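Local atomic coordinates of synaptotagmin-4 (Rattus norvegicus, PDB entry 1W15), a protein that takes part in the mobility of neuronal dense core vesicles through its interaction with KIF1A, and is represented here by its C2B domain. Residues L20-Y25 with R141-K146; V35-R40 with V81-F86; V57-A62 with F86-P91; S99-V104 with R118-A123. All coordinates share one frame; numbering follows the deposited sequence. Where two conformers were deposited one is given.

Interaction 1: L20-Y25 with R141-K146; sequences LVSLCY and RRQIAK
Strands 20-25 and 144-146 run antiparallel, 158° between their directions, joining the first and last strands of the C2B sandwich at the edge of one sheet. V21 and K146 form a hydrogen-bonded pair, with V21 N to K146 O at 3.1 Å and K146 N to V21 O at 3.0 Å, the latter nearly along the C=O axis. L23 and I144 form the next such pair: L23 N lies 2.8 Å from I144 O, in the plane of that carbonyl. Between them the non-hydrogen-bonded pair S22 and A145 brings the two backbones close, with CB 3.8 Å from CB. Past the regular pairing, R141 N still reaches Y25 O at 2.7 Å, the donor lying above the carbonyl plane. L20 has CG anti to the backbone N (chi1 175°), which lays CD1 3.5 Å from K146 C. C24 has the same first torsion (179°), so that SG settles 3.5 Å from R141 C. R141 NH1 bonds to S27 OG, and K146 NZ forms a salt bridge with E135 of helix 128-138. The join therefore rests mainly on backbone amides and carbonyls.

Interaction 2: V35-R40 with V81-F86; sequences VVLKAR and VFNELF
L37 O is gripped by two backbone donors from the facing strand, F82 N at 2.7 Å and N83 N at 3.0 Å. The N83 donor lies in the carbonyl plane on a lone pair, whereas the F82 donor stands above that plane. This forked grip goes with a one-residue slip in register between V36 and K38. N83 and E84 both face V36 in a G1 beta bulge, and N83 takes the left-handed backbone conformation (phi 47°) that this bulge uses. On one side of the slip V36 and E84 form a hydrogen-bonded pair, V36 N to E84 O and E84 N to V36 O both measuring 2.9 Å. V36 divides its methyls between two rings: CG1, anti to the backbone N, lies alongside F82 with CD2 3.9 Å away, while CG2 meets the edge of the F86 ring at CE2. A39 CB touches the F82 ring at CE2, 4.1 Å away. On the other face V35 and L85 cross obliquely, V35 CG2 3.7 Å from L85 CD1. Here the bulged strand 80-89 is the outermost of its sheet within the chain, and strand 31-40 lies between it and strand 18-26, where L37 and K38 both face L20 in a classic bulge. V36 and F82 turn inward onto strand 53-61 of the opposing sheet, meeting V55.

Interaction 3: V57-A62 with F86-P91; sequences VNLYHA and FVFDIP
F88 carries this contact between the two sheets of the sandwich, where strands 57-61 and 86-89 run nearly parallel, their axes 16° apart and 9.5 Å at closest approach. No hydrogen bond crosses; the contact is almost wholly side chain on side chain. F88 has CG anti to its carbonyl carbon (chi1 -72°), and its ring takes L59 over one face and V57 at the edge. L59 CB makes a CH-pi contact 4.2 Å from the ring centroid, offset toward the rim. With its own CG anti to the backbone N (chi1 -176°), L59 reaches F88 tip to tip and sets CD2 3.7 Å from F88 CD1. V57 CG1, likewise anti to the backbone N, comes in at the rim of the F88 ring, 3.8 Å from CZ. V57 CG2, its other methyl, leans on F86 CE2 at 4.2 Å. At the far end H61 and P91, the latter past its strand, slide past each other in opposite directions, H61 ND1 3.8 Å from P91 CG. An alanine in place of F88 would probably cost both the CH-pi face and the edge contact, weakening the link between the sheets. Around the pair, F88 also touches S67 and K69 of strand 64-70 and V34 of strand 31-40, while V57 meets V100 and F102 of strand 98-106.

Interaction 4: S99-V104 with R118-A123; sequences SVEFLV and RLVLGA
A beta hairpin of strands 98-106 and 114-121 supplies this contact; its antiparallel parts 99-104 and 118-121 approach to 4.7 Å at their axes. V100 N to L121 O and L121 N to V100 O, both 2.9 Å, close one hydrogen-bonded pair, each donor nearly on the C=O axis. F102 and L119 make the next: F102 N to L119 O is the straightest of these bonds, at 179°. On the outward side R118 grips E101 side-on in a salt bridge, with NE and NH2 both directed to OE2. R118 NE lies 2.8 Å from E101 OE2 on its anti lone pair, while R118 NH2, at 3.2 Å, meets it from above the carboxylate plane. The two flat groups stand 82° apart, and E101 OE1 is taken by Y60 and N58 of the adjoining strand. V120 CG2 sits over one face of the R118 guanidinium, and L103 CD2 lies 3.8 Å from R118 CD. An alanine at R118 removes both N-H donors to E101 OE2, and would probably weaken the tie between the strands. In this C2 beta sandwich the hairpin's other side faces the opposing sheet: F102 CD1 lies 3.8 Å from L119 CD2, and the ring edge also meets L121 CG. F102 packs on L19 and V21, and L121 on L23 and on W133 of helix 128-138. At the hairpin's open end S99 CB packs 4.1 Å from G122 CA.

All four contacts belong to one C2B sandwich. Interactions 1 and 2 lie in the same four-stranded sheet, their centres about 12 Å apart, tied through neighbouring strands 18-26 and 31-40. Interaction 4 lies in the opposing sheet, about 13 Å from interaction 1. Interaction 3 bridges the two sheets; it shares F86 and strand 80-89 with interaction 2, and lies about 11 Å from interaction 4. Along the chain interaction 1 encloses the other three by joining the first and last strands; 2 and 3 cross, and 4 follows both. V21, V36, V57, V100 and F102 meet between the sheets as one common core. Strand 98-106 runs on to D106, which ligates a calcium ion bound in this crystal.

Interaction 1: L20-Y25 with R141-K146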
loop_
_atom_site.group_PDB
_atom_site.type_symbol
_atom_site.label_atom_id
_atom_site.label_comp_id
_atom_site.label_asym_id
_atom_site.label_seq_id
_atom_site.Cartn_x
_atom_site.Cartn_y
_atom_site.Cartn_z
ATOM N N LEU A 20 4.285 6.107 11.178
ATOM C CA LEU A 20 2.981 5.600 10.714
ATOM C C LEU A 20 3.184 4.153 10.253
ATOM O O LEU A 20 4.040 3.872 9.369
ATOM C CB LEU A 20 2.494 6.474 9.544
ATOM C CG LEU A 20 1.211 6.024 8.856
ATOM C CD1 LEU A 20 -0.001 6.096 9.810
ATOM C CD2 LEU A 20 0.984 6.939 7.586
ATOM N N VAL A 21 2.418 3.225 10.845
ATOM C CA VAL A 21 2.626 1.801 10.534
ATOM C C VAL A 21 1.253 1.153 10.349
ATOM O O VAL A 21 0.264 1.678 10.872
ATOM C CB VAL A 21 3.446 1.022 11.596
ATOM C CG1 VAL A 21 4.920 1.548 11.669
ATOM C CG2 VAL A 21 2.743 1.015 12.989
ATOM N N SER A 22 1.186 0.114 9.519
ATOM C CA SER A 22 -0.089 -0.600 9.336
ATOM C C SER A 22 0.190 -2.073 9.547
ATOM O O SER A 22 1.253 -2.566 9.103
ATOM C CB SER A 22 -0.637 -0.360 7.906
ATOM O OG SER A 22 -1.884 -0.989 7.731
ATOM N N LEU A 23 -0.710 -2.793 10.233
ATOM C CA LEU A 23 -0.480 -4.215 10.480
ATOM C C LEU A 23 -1.767 -4.965 10.183
ATOM O O LEU A 23 -2.847 -4.359 10.284
ATOM C CB LEU A 23 -0.063 -4.470 11.941
ATOM C CG LEU A 23 1.396 -4.081 12.367
ATOM C CD1 LEU A 23 1.462 -2.644 12.714
ATOM C CD2 LEU A 23 1.855 -4.947 13.559
ATOM N N CYS A 24 -1.638 -6.232 9.777
ATOM C CA CYS A 24 -2.790 -7.108 9.480
ATOM C C CYS A 24 -2.432 -8.515 9.946
ATOM O O CYS A 24 -1.403 -9.071 9.519
ATOM C CB CYS A 24 -3.076 -7.152 7.970
ATOM S SG CYS A 24 -4.435 -8.224 7.578
ATOM N N TYR A 25 -3.262 -9.101 10.822
ATOM C CA TYR A 25 -3.022 -10.454 11.321
ATOM C C TYR A 25 -3.912 -11.432 10.523
ATOM O O TYR A 25 -5.140 -11.375 10.573
ATOM C CB TYR A 25 -3.364 -10.554 12.812
ATOM C CG TYR A 25 -3.239 -11.943 13.429
ATOM C CD1 TYR A 25 -2.170 -12.781 13.101
ATOM C CD2 TYR A 25 -4.184 -12.411 14.376
ATOM C CE1 TYR A 25 -2.032 -14.063 13.674
ATOM C CE2 TYR A 25 -4.043 -13.689 14.970
ATOM C CZ TYR A 25 -2.972 -14.500 14.602
ATOM O OH TYR A 25 -2.801 -15.760 15.139
ATOM N N ARG A 141 -7.386 -10.161 9.749
ATOM C CA ARG A 141 -7.581 -9.920 8.298
ATOM C C ARG A 141 -7.907 -8.484 7.921
ATOM O O ARG A 141 -8.092 -8.202 6.733
ATOM C CB ARG A 141 -8.621 -10.896 7.650
ATOM C CG ARG A 141 -8.126 -12.327 7.562
ATOM C CD ARG A 141 -9.245 -13.421 7.216
ATOM N NE ARG A 141 -10.275 -13.393 8.262
ATOM C CZ ARG A 141 -10.149 -13.951 9.444
ATOM N NH1 ARG A 141 -9.073 -14.646 9.743
ATOM N NH2 ARG A 141 -11.065 -13.762 10.348
ATOM N N ARG A 142 -7.998 -7.565 8.886
ATOM C CA ARG A 142 -8.173 -6.176 8.523
ATOM C C ARG A 142 -6.802 -5.461 8.641
ATOM O O ARG A 142 -6.048 -5.732 9.553
ATOM C CB ARG A 142 -9.144 -5.424 9.429
ATOM C CG ARG A 142 -10.607 -5.940 9.316
ATOM C CD ARG A 142 -11.066 -6.470 7.896
ATOM N NE ARG A 142 -12.363 -7.160 8.018
ATOM C CZ ARG A 142 -12.547 -8.491 8.123
ATOM N NH1 ARG A 142 -11.548 -9.336 8.073
ATOM N NH2 ARG A 142 -13.775 -8.980 8.258
ATOM N N GLN A 143 -6.401 -4.717 7.629
ATOM C CA GLN A 143 -5.152 -3.953 7.765
ATOM C C GLN A 143 -5.545 -2.721 8.525
ATOM O O GLN A 143 -6.560 -2.109 8.209
ATOM C CB GLN A 143 -4.603 -3.536 6.415
ATOM C CG GLN A 143 -3.440 -4.351 5.979
ATOM C CD GLN A 143 -2.129 -3.628 6.156
ATOM O OE1 GLN A 143 -1.614 -3.541 7.269
ATOM N NE2 GLN A 143 -1.549 -3.150 5.040
ATOM N N ILE A 144 -4.803 -2.398 9.573
ATOM C CA ILE A 144 -5.127 -1.217 10.362
ATOM C C ILE A 144 -3.853 -0.368 10.434
ATOM O O ILE A 144 -2.786 -0.912 10.719
ATOM C CB ILE A 144 -5.564 -1.605 11.783
ATOM C CG1 ILE A 144 -6.742 -2.610 11.764
ATOM C CG2 ILE A 144 -5.900 -0.343 12.632
ATOM C CD1 ILE A 144 -6.855 -3.414 13.090
ATOM N N ALA A 145 -4.004 0.934 10.188
ATOM C CA ALA A 145 -2.870 1.932 10.168
ATOM C C ALA A 145 -3.042 2.967 11.260
ATOM O O ALA A 145 -4.188 3.429 11.491
ATOM C CB ALA A 145 -2.782 2.609 8.816
ATOM N N LYS A 146 -1.953 3.314 11.984
ATOM C CA LYS A 146 -2.022 4.346 13.024
ATOM C C LYS A 146 -0.677 5.049 13.089
ATOM O O LYS A 146 0.360 4.402 12.867
ATOM C CB LYS A 146 -2.263 3.793 14.441
ATOM C CG LYS A 146 -3.505 2.924 14.598
ATOM C CD LYS A 146 -3.912 2.759 16.112
ATOM C CE LYS A 146 -5.204 1.908 16.223
ATOM N NZ LYS A 146 -6.262 2.481 15.304
#

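Interaction 2: V35-R40 with V81-F86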
loop_
_atom_site.group_PDB
_atom_site.type_symbol
_atom_site.label_atom_id
_atom_site.label_comp_id
_atom_site.label_asym_id
_atom_site.label_seq_id
_atom_site.Cartn_x
_atom_site.Cartn_y
_atom_site.Cartn_z
ATOM N N VAL A 35 3.508 -2.966 7.581
ATOM C CA VAL A 35 3.926 -1.968 6.601
ATOM C C VAL A 35 4.512 -0.795 7.373
ATOM O O VAL A 35 3.858 -0.161 8.208
ATOM C CB VAL A 35 2.755 -1.446 5.702
ATOM C CG1 VAL A 35 3.306 -0.523 4.565
ATOM C CG2 VAL A 35 1.950 -2.643 5.133
ATOM N N VAL A 36 5.748 -0.471 7.056
ATOM C CA VAL A 36 6.338 0.773 7.587
ATOM C C VAL A 36 6.052 1.847 6.517
ATOM O O VAL A 36 6.566 1.762 5.362
ATOM C CB VAL A 36 7.884 0.649 7.802
ATOM C CG1 VAL A 36 8.432 1.982 8.339
ATOM C CG2 VAL A 36 8.196 -0.495 8.842
ATOM N N LEU A 37 5.224 2.830 6.878
ATOM C CA LEU A 37 4.692 3.730 5.875
ATOM C C LEU A 37 5.569 4.985 5.813
ATOM O O LEU A 37 6.211 5.225 4.780
ATOM C CB LEU A 37 3.227 4.066 6.158
ATOM C CG LEU A 37 2.359 2.827 5.846
ATOM C CD1 LEU A 37 1.069 2.722 6.680
ATOM C CD2 LEU A 37 1.997 2.923 4.343
ATOM N N LYS A 38 5.604 5.764 6.897
ATOM C CA LYS A 38 6.282 7.092 6.879
ATOM C C LYS A 38 6.696 7.456 8.285
ATOM O O LYS A 38 6.121 6.984 9.251
ATOM C CB LYS A 38 5.324 8.237 6.476
ATOM C CG LYS A 38 4.306 7.986 5.492
ATOM C CD LYS A 38 3.501 9.285 5.214
ATOM C CE LYS A 38 2.521 9.010 4.059
ATOM N NZ LYS A 38 1.768 10.242 3.570
ATOM N N ALA A 39 7.701 8.303 8.408
ATOM C CA ALA A 39 7.987 8.953 9.691
ATOM C C ALA A 39 7.890 10.465 9.453
ATOM O O ALA A 39 8.102 10.943 8.326
ATOM C CB ALA A 39 9.410 8.583 10.155
ATOM N N ARG A 40 7.632 11.232 10.509
ATOM C CA ARG A 40 7.641 12.680 10.417
ATOM C C ARG A 40 8.084 13.303 11.737
ATOM O O ARG A 40 8.059 12.636 12.799
ATOM C CB ARG A 40 6.251 13.215 10.019
ATOM C CG ARG A 40 5.214 13.109 11.117
ATOM C CD ARG A 40 3.777 13.427 10.681
ATOM N NE ARG A 40 2.782 13.082 11.707
ATOM C CZ ARG A 40 1.459 13.066 11.496
ATOM N NH1 ARG A 40 0.958 13.389 10.300
ATOM N NH2 ARG A 40 0.630 12.755 12.487
ATOM N N VAL A 81 9.042 8.873 3.412
ATOM C CA VAL A 81 8.057 7.883 3.009
ATOM C C VAL A 81 8.830 6.582 2.749
ATOM O O VAL A 81 9.762 6.558 1.920
ATOM C CB VAL A 81 7.299 8.346 1.760
ATOM C CG1 VAL A 81 6.238 7.336 1.355
ATOM C CG2 VAL A 81 6.633 9.710 2.018
ATOM N N PHE A 82 8.519 5.525 3.502
ATOM C CA PHE A 82 9.215 4.243 3.322
ATOM C C PHE A 82 8.374 3.297 2.465
ATOM O O PHE A 82 8.914 2.680 1.560
ATOM C CB PHE A 82 9.513 3.576 4.663
ATOM C CG PHE A 82 10.439 4.373 5.513
ATOM C CD1 PHE A 82 11.803 4.415 5.229
ATOM C CD2 PHE A 82 9.943 5.110 6.592
ATOM C CE1 PHE A 82 12.672 5.180 6.025
ATOM C CE2 PHE A 82 10.824 5.900 7.390
ATOM C CZ PHE A 82 12.170 5.939 7.094
ATOM N N ASN A 83 7.085 3.171 2.785
ATOM C CA ASN A 83 6.151 2.251 2.103
ATOM C C ASN A 83 6.726 0.848 1.926
ATOM O O ASN A 83 6.883 0.369 0.771
ATOM C CB ASN A 83 5.734 2.799 0.732
ATOM C CG ASN A 83 4.844 4.029 0.835
ATOM O OD1 ASN A 83 4.262 4.279 1.891
ATOM N ND2 ASN A 83 4.743 4.809 -0.265
ATOM N N GLU A 84 7.124 0.213 3.022
ATOM C CA GLU A 84 7.774 -1.100 2.873
ATOM C C GLU A 84 6.894 -2.096 3.580
ATOM O O GLU A 84 6.737 -1.973 4.789
ATOM C CB GLU A 84 9.216 -1.103 3.476
ATOM C CG GLU A 84 10.123 -0.349 2.515
ATOM C CD GLU A 84 11.502 -0.936 2.391
ATOM O OE1 GLU A 84 11.625 -2.183 2.491
ATOM O OE2 GLU A 84 12.425 -0.138 2.136
ATOM N N LEU A 85 6.378 -3.077 2.843
ATOM C CA LEU A 85 5.577 -4.153 3.459
ATOM C C LEU A 85 6.477 -5.366 3.721
ATOM O O LEU A 85 7.276 -5.801 2.830
ATOM C CB LEU A 85 4.386 -4.512 2.591
ATOM C CG LEU A 85 3.397 -5.600 3.097
ATOM C CD1 LEU A 85 1.984 -5.262 2.494
ATOM C CD2 LEU A 85 3.846 -7.021 2.712
ATOM N N PHE A 86 6.321 -5.921 4.932
ATOM C CA PHE A 86 6.998 -7.150 5.315
ATOM C C PHE A 86 5.994 -8.182 5.744
ATOM O O PHE A 86 4.928 -7.840 6.321
ATOM C CB PHE A 86 7.947 -6.911 6.492
ATOM C CG PHE A 86 8.975 -5.808 6.217
ATOM C CD1 PHE A 86 10.031 -6.030 5.333
ATOM C CD2 PHE A 86 8.872 -4.570 6.878
ATOM C CE1 PHE A 86 10.993 -5.011 5.072
ATOM C CE2 PHE A 86 9.859 -3.525 6.615
ATOM C CZ PHE A 86 10.880 -3.772 5.712
#

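Interaction 3: V57-A62 with F86-P91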
loop_
_atom_site.group_PDB
_atom_site.type_symbol
_atom_site.label_atom_id
_atom_site.label_comp_id
_atom_site.label_asym_id
_atom_site.label_seq_id
_atom_site.Cartn_x
_atom_site.Cartn_y
_atom_site.Cartn_z
ATOM N N VAL A 57 12.774 -3.507 12.005
ATOM C CA VAL A 57 11.587 -4.103 12.593
ATOM C C VAL A 57 11.997 -5.478 13.178
ATOM O O VAL A 57 12.436 -6.365 12.439
ATOM C CB VAL A 57 10.441 -4.284 11.567
ATOM C CG1 VAL A 57 9.138 -4.778 12.289
ATOM C CG2 VAL A 57 10.141 -2.962 10.792
ATOM N N ASN A 58 11.863 -5.652 14.490
ATOM C CA ASN A 58 12.206 -6.928 15.146
ATOM C C ASN A 58 10.914 -7.576 15.614
ATOM O O ASN A 58 10.081 -6.895 16.186
ATOM C CB ASN A 58 13.147 -6.686 16.346
ATOM C CG ASN A 58 14.524 -6.213 15.921
ATOM O OD1 ASN A 58 15.054 -6.713 14.932
ATOM N ND2 ASN A 58 15.121 -5.247 16.654
ATOM N N LEU A 59 10.788 -8.894 15.449
ATOM C CA LEU A 59 9.614 -9.631 15.903
ATOM C C LEU A 59 10.062 -10.530 17.044
ATOM O O LEU A 59 11.068 -11.230 16.907
ATOM C CB LEU A 59 9.112 -10.516 14.761
ATOM C CG LEU A 59 7.829 -11.295 15.045
ATOM C CD1 LEU A 59 6.644 -10.371 15.019
ATOM C CD2 LEU A 59 7.642 -12.418 14.040
ATOM N N TYR A 60 9.323 -10.496 18.165
ATOM C CA TYR A 60 9.690 -11.255 19.380
ATOM C C TYR A 60 8.579 -12.230 19.678
ATOM O O TYR A 60 7.397 -11.855 19.611
ATOM C CB TYR A 60 9.795 -10.324 20.569
ATOM C CG TYR A 60 10.993 -9.410 20.429
ATOM C CD1 TYR A 60 12.275 -9.859 20.802
ATOM C CD2 TYR A 60 10.852 -8.121 19.893
ATOM C CE1 TYR A 60 13.426 -9.040 20.644
ATOM C CE2 TYR A 60 11.978 -7.292 19.765
ATOM C CZ TYR A 60 13.259 -7.765 20.133
ATOM O OH TYR A 60 14.372 -6.934 19.976
ATOM N N HIS A 61 8.966 -13.444 20.045
ATOM C CA HIS A 61 8.030 -14.405 20.681
ATOM C C HIS A 61 8.431 -14.553 22.150
ATOM O O HIS A 61 9.481 -15.108 22.461
ATOM C CB HIS A 61 8.124 -15.724 19.946
ATOM C CG HIS A 61 7.107 -16.733 20.390
ATOM N ND1 HIS A 61 7.154 -18.057 19.994
ATOM C CD2 HIS A 61 6.017 -16.613 21.187
ATOM C CE1 HIS A 61 6.136 -18.705 20.535
ATOM N NE2 HIS A 61 5.433 -17.853 21.262
ATOM N N ALA A 62 7.613 -14.004 23.033
ATOM C CA ALA A 62 8.000 -13.776 24.412
ATOM C C ALA A 62 9.235 -12.845 24.353
ATOM O O ALA A 62 9.149 -11.702 23.847
ATOM C CB ALA A 62 8.298 -15.118 25.126
ATOM N N PHE A 86 6.321 -5.921 4.932
ATOM C CA PHE A 86 6.998 -7.150 5.315
ATOM C C PHE A 86 5.994 -8.182 5.744
ATOM O O PHE A 86 4.928 -7.840 6.321
ATOM C CB PHE A 86 7.947 -6.911 6.492
ATOM C CG PHE A 86 8.975 -5.808 6.217
ATOM C CD1 PHE A 86 10.031 -6.030 5.333
ATOM C CD2 PHE A 86 8.872 -4.570 6.878
ATOM C CE1 PHE A 86 10.993 -5.011 5.072
ATOM C CE2 PHE A 86 9.859 -3.525 6.615
ATOM C CZ PHE A 86 10.880 -3.772 5.712
ATOM N N VAL A 87 6.354 -9.431 5.508
ATOM C CA VAL A 87 5.501 -10.552 5.931
ATOM C C VAL A 87 6.257 -11.349 7.002
ATOM O O VAL A 87 7.377 -11.835 6.740
ATOM C CB VAL A 87 5.133 -11.465 4.704
ATOM C CG1 VAL A 87 4.311 -12.717 5.115
ATOM C CG2 VAL A 87 4.368 -10.671 3.715
ATOM N N PHE A 88 5.632 -11.522 8.183
ATOM C CA PHE A 88 6.228 -12.349 9.262
ATOM C C PHE A 88 5.463 -13.628 9.431
ATOM O O PHE A 88 4.250 -13.613 9.455
ATOM C CB PHE A 88 6.193 -11.626 10.592
ATOM C CG PHE A 88 7.157 -10.502 10.690
ATOM C CD1 PHE A 88 8.529 -10.748 10.840
ATOM C CD2 PHE A 88 6.704 -9.184 10.686
ATOM C CE1 PHE A 88 9.447 -9.697 10.981
ATOM C CE2 PHE A 88 7.617 -8.112 10.799
ATOM C CZ PHE A 88 9.005 -8.383 10.952
ATOM N N ASP A 89 6.178 -14.732 9.543
ATOM C CA ASP A 89 5.589 -16.015 10.027
ATOM C C ASP A 89 5.382 -15.998 11.545
ATOM O O ASP A 89 6.262 -15.565 12.287
ATOM C CB ASP A 89 6.550 -17.158 9.691
ATOM C CG ASP A 89 6.643 -17.421 8.198
ATOM O OD1 ASP A 89 5.614 -17.337 7.497
ATOM O OD2 ASP A 89 7.711 -17.729 7.632
ATOM N N ILE A 90 4.229 -16.438 12.022
ATOM C CA ILE A 90 3.947 -16.448 13.438
ATOM C C ILE A 90 3.974 -17.925 13.799
ATOM O O ILE A 90 3.210 -18.710 13.243
ATOM C CB ILE A 90 2.547 -15.792 13.755
ATOM C CG1 ILE A 90 2.499 -14.337 13.276
ATOM C CG2 ILE A 90 2.186 -15.921 15.244
ATOM C CD1 ILE A 90 3.569 -13.386 13.918
ATOM N N PRO A 91 4.902 -18.321 14.670
ATOM C CA PRO A 91 5.090 -19.752 14.973
ATOM C C PRO A 91 4.125 -20.288 16.016
ATOM O O PRO A 91 4.349 -21.365 16.533
ATOM C CB PRO A 91 6.525 -19.804 15.511
ATOM C CG PRO A 91 6.706 -18.467 16.208
ATOM C CD PRO A 91 5.860 -17.465 15.403
#

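Interaction 4: S99-V104 with R118-A123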
loop_
_atom_site.group_PDB
_atom_site.type_symbol
_atom_site.label_atom_id
_atom_site.label_comp_id
_atom_site.label_asym_id
_atom_site.label_seq_id
_atom_site.Cartn_x
_atom_site.Cartn_y
_atom_site.Cartn_z
ATOM N N SER A 99 5.380 -9.729 19.981
ATOM C CA SER A 99 5.437 -8.288 19.967
ATOM C C SER A 99 6.319 -7.851 18.797
ATOM O O SER A 99 7.101 -8.654 18.301
ATOM C CB SER A 99 5.962 -7.775 21.291
ATOM O OG SER A 99 7.269 -8.248 21.498
ATOM N N VAL A 100 6.181 -6.591 18.378
ATOM C CA VAL A 100 6.904 -6.053 17.212
ATOM C C VAL A 100 7.596 -4.766 17.689
ATOM O O VAL A 100 6.972 -3.950 18.372
ATOM C CB VAL A 100 5.964 -5.715 16.029
ATOM C CG1 VAL A 100 6.753 -5.191 14.789
ATOM C CG2 VAL A 100 5.093 -6.960 15.622
ATOM N N GLU A 101 8.871 -4.633 17.364
ATOM C CA GLU A 101 9.654 -3.495 17.826
ATOM C C GLU A 101 10.077 -2.773 16.572
ATOM O O GLU A 101 10.706 -3.386 15.711
ATOM C CB GLU A 101 10.888 -3.997 18.584
ATOM C CG GLU A 101 11.838 -2.907 19.103
ATOM C CD GLU A 101 13.125 -3.530 19.722
ATOM O OE1 GLU A 101 13.720 -4.440 19.107
ATOM O OE2 GLU A 101 13.553 -3.103 20.824
ATOM N N PHE A 102 9.804 -1.470 16.498
ATOM C CA PHE A 102 10.245 -0.619 15.383
ATOM C C PHE A 102 11.319 0.333 15.906
ATOM O O PHE A 102 11.123 0.991 16.976
ATOM C CB PHE A 102 9.091 0.239 14.857
ATOM C CG PHE A 102 7.935 -0.541 14.335
ATOM C CD1 PHE A 102 6.901 -0.950 15.206
ATOM C CD2 PHE A 102 7.840 -0.834 12.957
ATOM C CE1 PHE A 102 5.827 -1.681 14.716
ATOM C CE2 PHE A 102 6.743 -1.566 12.466
ATOM C CZ PHE A 102 5.749 -1.972 13.327
ATOM N N LEU A 103 12.430 0.401 15.176
ATOM C CA LEU A 103 13.528 1.298 15.501
ATOM C C LEU A 103 13.769 2.196 14.298
ATOM O O LEU A 103 14.021 1.702 13.203
ATOM C CB LEU A 103 14.806 0.485 15.819
ATOM C CG LEU A 103 14.501 -0.569 16.915
ATOM C CD1 LEU A 103 15.246 -1.813 16.661
ATOM C CD2 LEU A 103 14.701 0.007 18.293
ATOM N N VAL A 104 13.671 3.504 14.516
ATOM C CA VAL A 104 14.055 4.491 13.529
ATOM C C VAL A 104 15.519 4.889 13.843
ATOM O O VAL A 104 15.799 5.372 14.951
ATOM C CB VAL A 104 13.115 5.727 13.555
ATOM C CG1 VAL A 104 13.539 6.707 12.429
ATOM C CG2 VAL A 104 11.578 5.303 13.425
ATOM N N ARG A 118 11.982 4.799 19.106
ATOM C CA ARG A 118 11.547 3.416 19.158
ATOM C C ARG A 118 10.047 3.340 19.411
ATOM O O ARG A 118 9.491 4.168 20.124
ATOM C CB ARG A 118 12.293 2.753 20.339
ATOM C CG ARG A 118 11.934 1.312 20.661
ATOM C CD ARG A 118 13.053 0.689 21.639
ATOM N NE ARG A 118 12.729 -0.676 22.040
ATOM C CZ ARG A 118 11.926 -0.989 23.048
ATOM N NH1 ARG A 118 11.348 -0.039 23.803
ATOM N NH2 ARG A 118 11.696 -2.270 23.314
ATOM N N LEU A 119 9.443 2.265 18.928
ATOM C CA LEU A 119 8.011 2.018 19.095
ATOM C C LEU A 119 7.814 0.527 19.299
ATOM O O LEU A 119 8.359 -0.286 18.521
ATOM C CB LEU A 119 7.256 2.485 17.831
ATOM C CG LEU A 119 5.782 2.012 17.758
ATOM C CD1 LEU A 119 4.937 2.659 18.930
ATOM C CD2 LEU A 119 5.190 2.208 16.379
ATOM N N VAL A 120 7.071 0.159 20.334
ATOM C CA VAL A 120 6.767 -1.249 20.557
ATOM C C VAL A 120 5.248 -1.511 20.512
ATOM O O VAL A 120 4.491 -0.793 21.150
ATOM C CB VAL A 120 7.350 -1.756 21.886
ATOM C CG1 VAL A 120 6.898 -3.183 22.204
ATOM C CG2 VAL A 120 8.881 -1.697 21.842
ATOM N N LEU A 121 4.831 -2.565 19.802
ATOM C CA LEU A 121 3.429 -2.974 19.836
ATOM C C LEU A 121 3.366 -4.376 20.381
ATOM O O LEU A 121 4.124 -5.232 19.941
ATOM C CB LEU A 121 2.810 -2.972 18.447
ATOM C CG LEU A 121 2.862 -1.784 17.461
ATOM C CD1 LEU A 121 1.841 -1.979 16.335
ATOM C CD2 LEU A 121 2.769 -0.388 18.041
ATOM N N GLY A 122 2.464 -4.623 21.334
ATOM C CA GLY A 122 2.371 -5.939 21.941
ATOM C C GLY A 122 1.308 -5.919 23.006
ATOM O O GLY A 122 0.742 -4.852 23.273
ATOM N N ALA A 123 1.028 -7.081 23.609
ATOM C CA ALA A 123 -0.159 -7.189 24.462
ATOM C C ALA A 123 -0.000 -6.377 25.740
ATOM O O ALA A 123 -0.984 -5.873 26.285
ATOM C CB ALA A 123 -0.501 -8.631 24.759
#